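Local coordinates for protein fructose-bisphosphate aldolase class I (Thermoproteus tenax, PDB 1W8S) that belongs to the DeoC/LacD family of class I aldolases, folds as a TIM barrel and holds 1,6-di-O-phosphono-beta-D-fructofuranose in a pocket, at residues E[16-21]-E[54-59]; E[106-111]-E[138-143]; E[173-178]-E[196-201]. The protein carries 2 engineered substitutions. One frame throughout, in Å; residues are numbered along the deposited sequence.

Contact 1: E[16-21]-E[54-59]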
loop_
_atom_site.group_PDB
_atom_site.type_symbol
_atom_site.label_atom_id
_atom_site.label_comp_id
_atom_site.label_asym_id
_atom_site.label_seq_id
_atom_site.Cartn_x
_atom_site.Cartn_y
_atom_site.Cartn_z
ATOM N N GLY E 16 15.065 25.854 31.651
ATOM C CA GLY E 16 14.918 24.637 32.426
ATOM C C GLY E 16 13.546 23.991 32.314
ATOM O O GLY E 16 13.389 22.841 32.725
ATOM N N LYS E 17 12.573 24.777 31.818
ATOM C CA LYS E 17 11.197 24.371 31.568
ATOM C C LYS E 17 10.831 25.001 30.225
ATOM O O LYS E 17 11.516 25.930 29.775
ATOM C CB LYS E 17 10.243 24.900 32.658
ATOM C CG LYS E 17 10.428 24.339 34.075
ATOM C CD LYS E 17 10.406 22.817 34.114
ATOM C CE LYS E 17 10.860 22.252 35.466
ATOM N NZ LYS E 17 10.521 20.797 35.480
ATOM N N SER E 18 9.745 24.542 29.614
ATOM C CA SER E 18 9.414 24.949 28.261
ATOM C C SER E 18 7.929 25.296 28.105
ATOM O O SER E 18 7.066 24.653 28.696
ATOM C CB SER E 18 9.820 23.821 27.294
ATOM O OG SER E 18 9.490 24.108 25.926
ATOM N N ILE E 19 7.649 26.356 27.353
ATOM C CA ILE E 19 6.307 26.633 26.877
ATOM C C ILE E 19 6.395 26.742 25.369
ATOM O O ILE E 19 7.149 27.549 24.853
ATOM C CB ILE E 19 5.724 27.941 27.435
ATOM C CG1 ILE E 19 5.716 27.940 28.961
ATOM C CG2 ILE E 19 4.313 28.128 26.889
ATOM C CD1 ILE E 19 5.182 29.203 29.576
ATOM N N ILE E 20 5.597 25.933 24.690
ATOM C CA ILE E 20 5.542 25.915 23.235
ATOM C C ILE E 20 4.158 26.350 22.845
ATOM O O ILE E 20 3.202 25.838 23.382
ATOM C CB ILE E 20 5.786 24.490 22.711
ATOM C CG1 ILE E 20 7.161 23.976 23.124
ATOM C CG2 ILE E 20 5.671 24.471 21.210
ATOM C CD1 ILE E 20 8.245 24.816 22.656
ATOM N N LEU E 21 4.061 27.312 21.943
ATOM C CA LEU E 21 2.769 27.788 21.469
ATOM C C LEU E 21 2.330 26.967 20.245
ATOM O O LEU E 21 2.910 27.058 19.162
ATOM C CB LEU E 21 2.816 29.274 21.135
ATOM C CG LEU E 21 1.463 29.953 20.930
ATOM C CD1 LEU E 21 0.587 29.832 22.175
ATOM C CD2 LEU E 21 1.651 31.406 20.558
ATOM N N GLY E 54 7.485 35.598 25.587
ATOM C CA GLY E 54 8.778 35.022 25.919
ATOM C C GLY E 54 8.785 33.512 25.849
ATOM O O GLY E 54 9.570 32.878 26.522
ATOM N N PHE E 55 7.919 32.936 25.015
ATOM C CA PHE E 55 7.820 31.476 24.869
ATOM C C PHE E 55 9.001 30.889 24.087
ATOM O O PHE E 55 9.756 31.611 23.413
ATOM C CB PHE E 55 6.479 31.095 24.197
ATOM C CG PHE E 55 5.244 31.325 25.073
ATOM C CD1 PHE E 55 5.347 31.679 26.425
ATOM C CD2 PHE E 55 3.980 31.173 24.542
ATOM C CE1 PHE E 55 4.206 31.863 27.201
ATOM C CE2 PHE E 55 2.835 31.371 25.320
ATOM C CZ PHE E 55 2.960 31.718 26.647
ATOM N N ASP E 56 9.148 29.563 24.158
ATOM C CA ASP E 56 10.327 28.891 23.604
ATOM C C ASP E 56 10.218 28.487 22.153
ATOM O O ASP E 56 11.227 28.224 21.507
ATOM C CB ASP E 56 10.623 27.626 24.399
ATOM C CG ASP E 56 10.916 27.932 25.835
ATOM O OD1 ASP E 56 12.031 28.468 26.112
ATOM O OD2 ASP E 56 10.068 27.708 26.737
ATOM N N GLY E 57 8.992 28.402 21.659
ATOM C CA GLY E 57 8.757 27.891 20.320
ATOM C C GLY E 57 7.313 27.983 19.894
ATOM O O GLY E 57 6.423 28.298 20.704
ATOM N N VAL E 58 7.105 27.707 18.611
ATOM C CA VAL E 58 5.793 27.565 18.006
ATOM C C VAL E 58 5.747 26.235 17.236
ATOM O O VAL E 58 6.787 25.753 16.776
ATOM C CB VAL E 58 5.502 28.735 17.039
ATOM C CG1 VAL E 58 5.331 30.018 17.783
ATOM C CG2 VAL E 58 6.636 28.886 15.999
ATOM N N VAL E 59 4.560 25.642 17.116
ATOM C CA VAL E 59 4.345 24.449 16.307
ATOM C C VAL E 59 3.482 24.874 15.106
ATOM O O VAL E 59 2.358 25.343 15.303
ATOM C CB VAL E 59 3.598 23.374 17.103
ATOM C CG1 VAL E 59 3.390 22.125 16.280
ATOM C CG2 VAL E 59 4.341 23.033 18.384
HETATM O O HOH W 1 13.016 27.920 28.499
#
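Asp56 and Ile19 grip each other twice. Ile19 N donates to Asp56 OD2 over 2.8 Å, reaching the anti lone pair of that oxygen, and Ile19 O accepts the N-H of Asp56 at 2.9 Å in return. Both carboxylate oxygens have further partners: Tyr252 bonds OD2 through its hydroxyl, and OD1 forms a salt bridge with Arg15. A water donates to Asp56 OD1 at 2.6 Å and also to Lys17 O. One donor fares worse, for Gly57 N is buried without a partner; Ile19 O, 3.8 Å from it, is bonded to Asp56 N.

Regular parallel pairing follows. Leu21 N bonds Gly57 O at 2.8 Å, nearly straight at hydrogen (172°), and Leu21 O receives Val59 N. Ser18 OG is satisfied from outside the pair, by Phe12 O.

The apolar contacts form two groups. With its CG2 anti to the backbone N, Ile19 sets that methyl over the centre of the Phe55 ring, 3.5 Å from the centroid, in a CH-pi contact, while Leu21 CB meets the ring at its edge. On the side of Ile20, its CG2 and Val59 CG2 press together at 3.4 Å, closer than usual van der Waals contact.

Helix 43-53 packs on Leu21 and Val58. Two neighbouring parallel strands, 18-22 and 57-60, with helices in the connection between them, are typical of a TIM barrel, and here Val59 brings its side chain to about 5 Å from the bound FBP.

Contact 2: E[106-111]-E[138-143]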
loop_
_atom_site.group_PDB
_atom_site.type_symbol
_atom_site.label_atom_id
_atom_site.label_comp_id
_atom_site.label_asym_id
_atom_site.label_seq_id
_atom_site.Cartn_x
_atom_site.Cartn_y
_atom_site.Cartn_z
ATOM N N ALA E 106 12.923 24.796 10.544
ATOM C CA ALA E 106 12.573 24.041 11.748
ATOM C C ALA E 106 13.798 23.738 12.583
ATOM O O ALA E 106 14.843 23.446 12.036
ATOM C CB ALA E 106 11.884 22.738 11.365
ATOM N N SER E 107 13.649 23.814 13.909
ATOM C CA SER E 107 14.639 23.333 14.879
ATOM C C SER E 107 14.272 21.989 15.479
ATOM O O SER E 107 15.070 21.377 16.189
ATOM C CB SER E 107 14.749 24.305 16.054
ATOM O OG SER E 107 15.306 25.509 15.628
ATOM N N ALA E 108 13.042 21.567 15.257
ATOM C CA ALA E 108 12.593 20.212 15.568
ATOM C C ALA E 108 11.410 19.858 14.676
ATOM O O ALA E 108 10.839 20.722 13.974
ATOM C CB ALA E 108 12.190 20.112 17.012
ATOM N N VAL E 109 11.051 18.584 14.701
ATOM C CA VAL E 109 9.871 18.091 14.006
ATOM C C VAL E 109 8.951 17.389 14.972
ATOM O O VAL E 109 9.385 16.801 15.981
ATOM C CB VAL E 109 10.188 17.163 12.807
ATOM C CG1 VAL E 109 10.828 17.964 11.664
ATOM C CG2 VAL E 109 11.058 15.992 13.215
ATOM N N GLY E 110 7.674 17.461 14.655
ATOM C CA GLY E 110 6.624 16.814 15.420
ATOM C C GLY E 110 5.833 15.844 14.589
ATOM O O GLY E 110 5.612 16.027 13.399
ATOM N N TYR E 111 5.377 14.786 15.230
ATOM C CA TYR E 111 4.592 13.749 14.569
ATOM C C TYR E 111 3.585 13.136 15.550
ATOM O O TYR E 111 3.961 12.670 16.634
ATOM C CB TYR E 111 5.484 12.650 13.970
ATOM C CG TYR E 111 4.767 11.687 13.047
ATOM C CD1 TYR E 111 4.612 11.978 11.708
ATOM C CD2 TYR E 111 4.258 10.447 13.513
ATOM C CE1 TYR E 111 3.981 11.075 10.838
ATOM C CE2 TYR E 111 3.619 9.575 12.678
ATOM C CZ TYR E 111 3.456 9.889 11.342
ATOM O OH TYR E 111 2.832 8.988 10.524
ATOM N N ASP E 138 19.794 15.679 12.137
ATOM C CA ASP E 138 20.045 16.161 13.520
ATOM C C ASP E 138 18.965 17.165 13.959
ATOM O O ASP E 138 19.283 18.234 14.477
ATOM C CB ASP E 138 21.456 16.783 13.595
ATOM C CG ASP E 138 22.072 16.708 14.992
ATOM O OD1 ASP E 138 22.064 15.626 15.635
ATOM O OD2 ASP E 138 22.586 17.703 15.518
ATOM N N LEU E 139 17.701 16.824 13.713
ATOM C CA LEU E 139 16.539 17.582 14.185
ATOM C C LEU E 139 15.835 16.727 15.234
ATOM O O LEU E 139 15.447 15.609 14.909
ATOM C CB LEU E 139 15.581 17.824 13.016
ATOM C CG LEU E 139 15.189 19.258 12.703
ATOM C CD1 LEU E 139 16.389 20.161 12.675
ATOM C CD2 LEU E 139 14.408 19.338 11.421
ATOM N N PRO E 140 15.666 17.206 16.477
ATOM C CA PRO E 140 14.906 16.454 17.480
ATOM C C PRO E 140 13.495 16.112 17.031
ATOM O O PRO E 140 12.876 16.914 16.388
ATOM C CB PRO E 140 14.858 17.406 18.670
ATOM C CG PRO E 140 16.044 18.287 18.483
ATOM C CD PRO E 140 16.178 18.478 17.020
ATOM N N LEU E 141 13.034 14.906 17.370
ATOM C CA LEU E 141 11.695 14.434 17.099
ATOM C C LEU E 141 10.835 14.528 18.333
ATOM O O LEU E 141 11.174 13.943 19.368
ATOM C CB LEU E 141 11.772 12.981 16.644
ATOM C CG LEU E 141 10.471 12.228 16.446
ATOM C CD1 LEU E 141 9.676 12.861 15.336
ATOM C CD2 LEU E 141 10.798 10.741 16.200
ATOM N N VAL E 142 9.733 15.264 18.215
ATOM C CA VAL E 142 8.710 15.348 19.259
ATOM C C VAL E 142 7.564 14.459 18.821
ATOM O O VAL E 142 6.956 14.709 17.761
ATOM C CB VAL E 142 8.190 16.795 19.471
ATOM C CG1 VAL E 142 7.221 16.841 20.716
ATOM C CG2 VAL E 142 9.324 17.765 19.587
ATOM N N VAL E 143 7.299 13.404 19.586
ATOM C CA VAL E 143 6.192 12.524 19.289
ATOM C C VAL E 143 5.039 12.983 20.166
ATOM O O VAL E 143 5.167 13.058 21.401
ATOM C CB VAL E 143 6.503 11.072 19.591
ATOM C CG1 VAL E 143 5.230 10.162 19.474
ATOM C CG2 VAL E 143 7.672 10.576 18.722
#
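Val109 and Leu141 sit side by side on parallel strands, and the backbone of Val109 bonds to the residues flanking Leu141. Val109 N donates to Pro140 O (3.0 Å), and Val109 O takes Val142 N in a short bond of 2.7 Å, almost straight at hydrogen (175°). A third bond, Tyr111 N to Val142 O, is more bent. Weaker CA-H...O contacts fill in between, the shortest of three running from Gly110 CA to Val142 O at 3.2 Å.

This is the pairing of a beta-alpha-beta unit of the TIM barrel: strand 108-113 leads through helix 120-137 into strand 141-145. The same helix packs on the Tyr111 side chain, whose hydroxyl bonds Glu126.

Among the apolar contacts, Leu139 is prominent. Leu139 CD2 meets Val109 CG1 at 3.8 Å, the two side chains crossing at about a right angle, while Leu139 CD1 lies against the carbonyl oxygen of Ala106. The other Val109 methyl, CG2, is held between the backbone N and the carbonyl carbon (CG1 at chi1 -69°) and touches Leu141 CD1 at 4.0 Å. At the start of the pairing, Pro140 CD lies 3.2 Å from Ser107 O, and Ala108 CB packs on Pro140, nearest to its carbonyl O.

Contact 3: E[173-178]-E[196-201]. With FBP (1,6-di-O-phosphono-beta-D-fructofuranose), chain O.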
loop_
_atom_site.group_PDB
_atom_site.type_symbol
_atom_site.label_atom_id
_atom_site.label_comp_id
_atom_site.label_asym_id
_atom_site.label_seq_id
_atom_site.Cartn_x
_atom_site.Cartn_y
_atom_site.Cartn_z
ATOM N N ALA E 173 11.205 8.872 20.444
ATOM C CA ALA E 173 10.965 10.308 20.691
ATOM C C ALA E 173 12.141 10.891 21.428
ATOM O O ALA E 173 12.696 10.263 22.358
ATOM C CB ALA E 173 9.725 10.523 21.500
ATOM N N ASP E 174 12.489 12.110 21.045
ATOM C CA ASP E 174 13.496 12.894 21.746
ATOM C C ASP E 174 12.824 13.812 22.791
ATOM O O ASP E 174 13.449 14.203 23.742
ATOM C CB ASP E 174 14.315 13.720 20.758
ATOM C CG ASP E 174 14.992 12.863 19.716
ATOM O OD1 ASP E 174 15.571 11.805 20.109
ATOM O OD2 ASP E 174 14.960 13.137 18.482
ATOM N N ALA E 175 11.575 14.180 22.534
ATOM C CA ALA E 175 10.672 14.806 23.494
ATOM C C ALA E 175 9.280 14.312 23.152
ATOM O O ALA E 175 9.037 13.795 22.036
ATOM C CB ALA E 175 10.735 16.333 23.364
ATOM N N MET E 176 8.324 14.531 24.042
ATOM C CA MET E 176 6.966 14.080 23.753
ATOM C C MET E 176 5.916 15.046 24.280
ATOM O O MET E 176 6.172 15.825 25.211
ATOM C CB MET E 176 6.723 12.674 24.326
ATOM C CG MET E 176 6.630 12.611 25.859
ATOM S SD MET E 176 6.385 10.911 26.483
ATOM C CE MET E 176 8.045 10.306 26.294
ATOM N N LYS E 177 4.730 14.946 23.697
ATOM C CA LYS E 177 3.561 15.690 24.101
ATOM C C LYS E 177 2.469 14.695 24.406
ATOM O O LYS E 177 2.201 13.810 23.602
ATOM C CB LYS E 177 3.124 16.619 22.980
ATOM C CG LYS E 177 1.791 17.292 23.199
ATOM C CD LYS E 177 1.589 18.530 22.263
ATOM C CE LYS E 177 1.504 18.166 20.781
ATOM N NZ LYS E 177 0.799 19.184 19.938
ATOM N N ILE E 178 1.881 14.787 25.589
ATOM C CA ILE E 178 0.812 13.883 26.014
ATOM C C ILE E 178 -0.249 14.671 26.783
ATOM O O ILE E 178 0.009 15.790 27.217
ATOM C CB ILE E 178 1.347 12.725 26.897
ATOM C CG1 ILE E 178 1.916 13.258 28.216
ATOM C CG2 ILE E 178 2.375 11.884 26.134
ATOM C CD1 ILE E 178 2.408 12.193 29.130
ATOM N N LYS E 196 14.245 9.352 30.479
ATOM C CA LYS E 196 15.057 10.496 30.056
ATOM C C LYS E 196 14.395 11.404 28.993
ATOM O O LYS E 196 14.958 12.447 28.633
ATOM C CB LYS E 196 16.359 9.982 29.395
ATOM C CG LYS E 196 17.288 9.196 30.296
ATOM C CD LYS E 196 18.428 8.595 29.410
ATOM C CE LYS E 196 19.527 7.991 30.236
ATOM N NZ LYS E 196 20.713 7.718 29.408
ATOM N N VAL E 197 13.257 11.000 28.436
ATOM C CA VAL E 197 12.601 11.822 27.401
ATOM C C VAL E 197 11.654 12.828 28.100
ATOM O O VAL E 197 10.737 12.431 28.853
ATOM C CB VAL E 197 11.868 10.963 26.353
ATOM C CG1 VAL E 197 11.149 11.832 25.338
ATOM C CG2 VAL E 197 12.863 10.008 25.649
ATOM N N PRO E 198 11.869 14.124 27.880
ATOM C CA PRO E 198 11.015 15.139 28.520
ATOM C C PRO E 198 9.583 15.150 28.021
ATOM O O PRO E 198 9.319 14.871 26.841
ATOM C CB PRO E 198 11.711 16.459 28.203
ATOM C CG PRO E 198 12.513 16.162 26.927
ATOM C CD PRO E 198 12.945 14.734 27.078
ATOM N N VAL E 199 8.679 15.520 28.930
ATOM C CA VAL E 199 7.243 15.487 28.713
ATOM C C VAL E 199 6.687 16.897 28.725
ATOM O O VAL E 199 6.960 17.674 29.638
ATOM C CB VAL E 199 6.522 14.682 29.838
ATOM C CG1 VAL E 199 4.994 14.863 29.776
ATOM C CG2 VAL E 199 6.837 13.213 29.735
ATOM N N LEU E 200 5.903 17.187 27.698
ATOM C CA LEU E 200 5.131 18.398 27.527
ATOM C C LEU E 200 3.661 18.069 27.624
ATOM O O LEU E 200 3.174 17.132 26.990
ATOM C CB LEU E 200 5.405 18.995 26.152
ATOM C CG LEU E 200 6.803 19.556 25.893
ATOM C CD1 LEU E 200 6.945 19.936 24.421
ATOM C CD2 LEU E 200 7.096 20.761 26.804
ATOM N N MET E 201 2.945 18.829 28.422
ATOM C CA MET E 201 1.509 18.651 28.576
ATOM C C MET E 201 0.827 19.374 27.430
ATOM O O MET E 201 1.107 20.537 27.171
ATOM C CB MET E 201 1.049 19.265 29.908
ATOM C CG MET E 201 -0.480 19.404 30.087
ATOM S SD MET E 201 -1.002 21.127 30.385
ATOM C CE MET E 201 -2.725 20.885 30.732
HETATM P P1 FBP O . -4.151 22.855 22.709
HETATM O O1P FBP O . -5.059 23.824 22.059
HETATM O O2P FBP O . -3.406 23.384 23.971
HETATM O O3P FBP O . -4.841 21.550 23.122
HETATM O O1 FBP O . -3.027 22.510 21.633
HETATM C C1 FBP O . -2.059 21.513 21.884
HETATM C C2 FBP O . -2.319 20.318 20.955
HETATM O O2 FBP O . -1.387 19.254 21.249
HETATM C C3 FBP O . -2.238 20.659 19.460
HETATM O O3 FBP O . -0.922 20.756 18.939
HETATM C C4 FBP O . -3.041 19.505 18.862
HETATM O O4 FBP O . -3.589 19.752 17.579
HETATM C C5 FBP O . -4.161 19.360 19.883
HETATM O O5 FBP O . -3.626 19.776 21.151
HETATM C C6 FBP O . -4.659 17.920 19.930
HETATM O O6 FBP O . -5.627 17.803 20.958
HETATM P P2 FBP O . -7.113 17.240 20.647
HETATM O O4P FBP O . -8.058 18.020 21.530
HETATM O O5P FBP O . -7.403 17.356 19.149
HETATM O O6P FBP O . -7.252 15.789 21.142
#
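Met176 faces Val199 across two parallel strands of the TIM barrel, the ends of a beta-alpha-beta unit that runs from strand 175-179 through helix 184-193 to strand 199-202. Three backbone hydrogen bonds join them. Met176 N donates to Pro198 O, Leu200 N to Met176 O at 2.8 Å, and Ile178 N to Leu200 O, nearly along the C=O axis. A CA-H...O contact from Lys177 CA to the same Leu200 O measures 3.3 Å.

The apolar packing turns on Met176. A bend at chi3 (77°) brings Met176 CE to 3.6 Å from Val197 CG1, while Met176 CG rests on Val199 CG2. Val199 divides its branches: CG2 serves Met176, and CG1 meets Ile178 CD1 at 3.8 Å. Nearer the start of both segments, Val197 CG2 sits 3.3 Å from Ala173 O, and the Pro198 ring touches Ala175 CB through CG.

Polar side chains work outward from the pair. Asp174 OD2 accepts Leu141 N of the adjoining strand, and OD1 forms a salt bridge with Lys67 of a second subunit, which brings the loop leading into strand 175-179 to a subunit interface. On the face shared with Leu200, a bend at chi3 (66°) sets Lys177 CE 3.1 Å from FBP O2. Lys177 NZ enters the ligand pocket and lies 2.5 Å from both O2 and O3 of FBP; the hydrogen bond to O2 is modelled very short, so its exact geometry is doubtful.

In the fold
From the N terminus, contact 1 closes a loop of 32 residues that contains helix 43-53, contact 2 one that contains helix 120-137, and contact 3 one that contains helix 184-193. They follow in series; none nests in or crosses another. Strand 75-81 stands between contacts 1 and 2 in the sheet, whereas contacts 2 and 3 adjoin directly: strands 141-145 and 175-179 are neighbours, and Val143 O probably accepts Lys177 N at 3.0 Å. Strand 227-230 completes the circuit between 199-202 and 18-22. Contacts 1 and 3 also meet through side chains, Ile20 CG1 lying 4.2 Å from Leu200 CD1, as expected of a closed barrel.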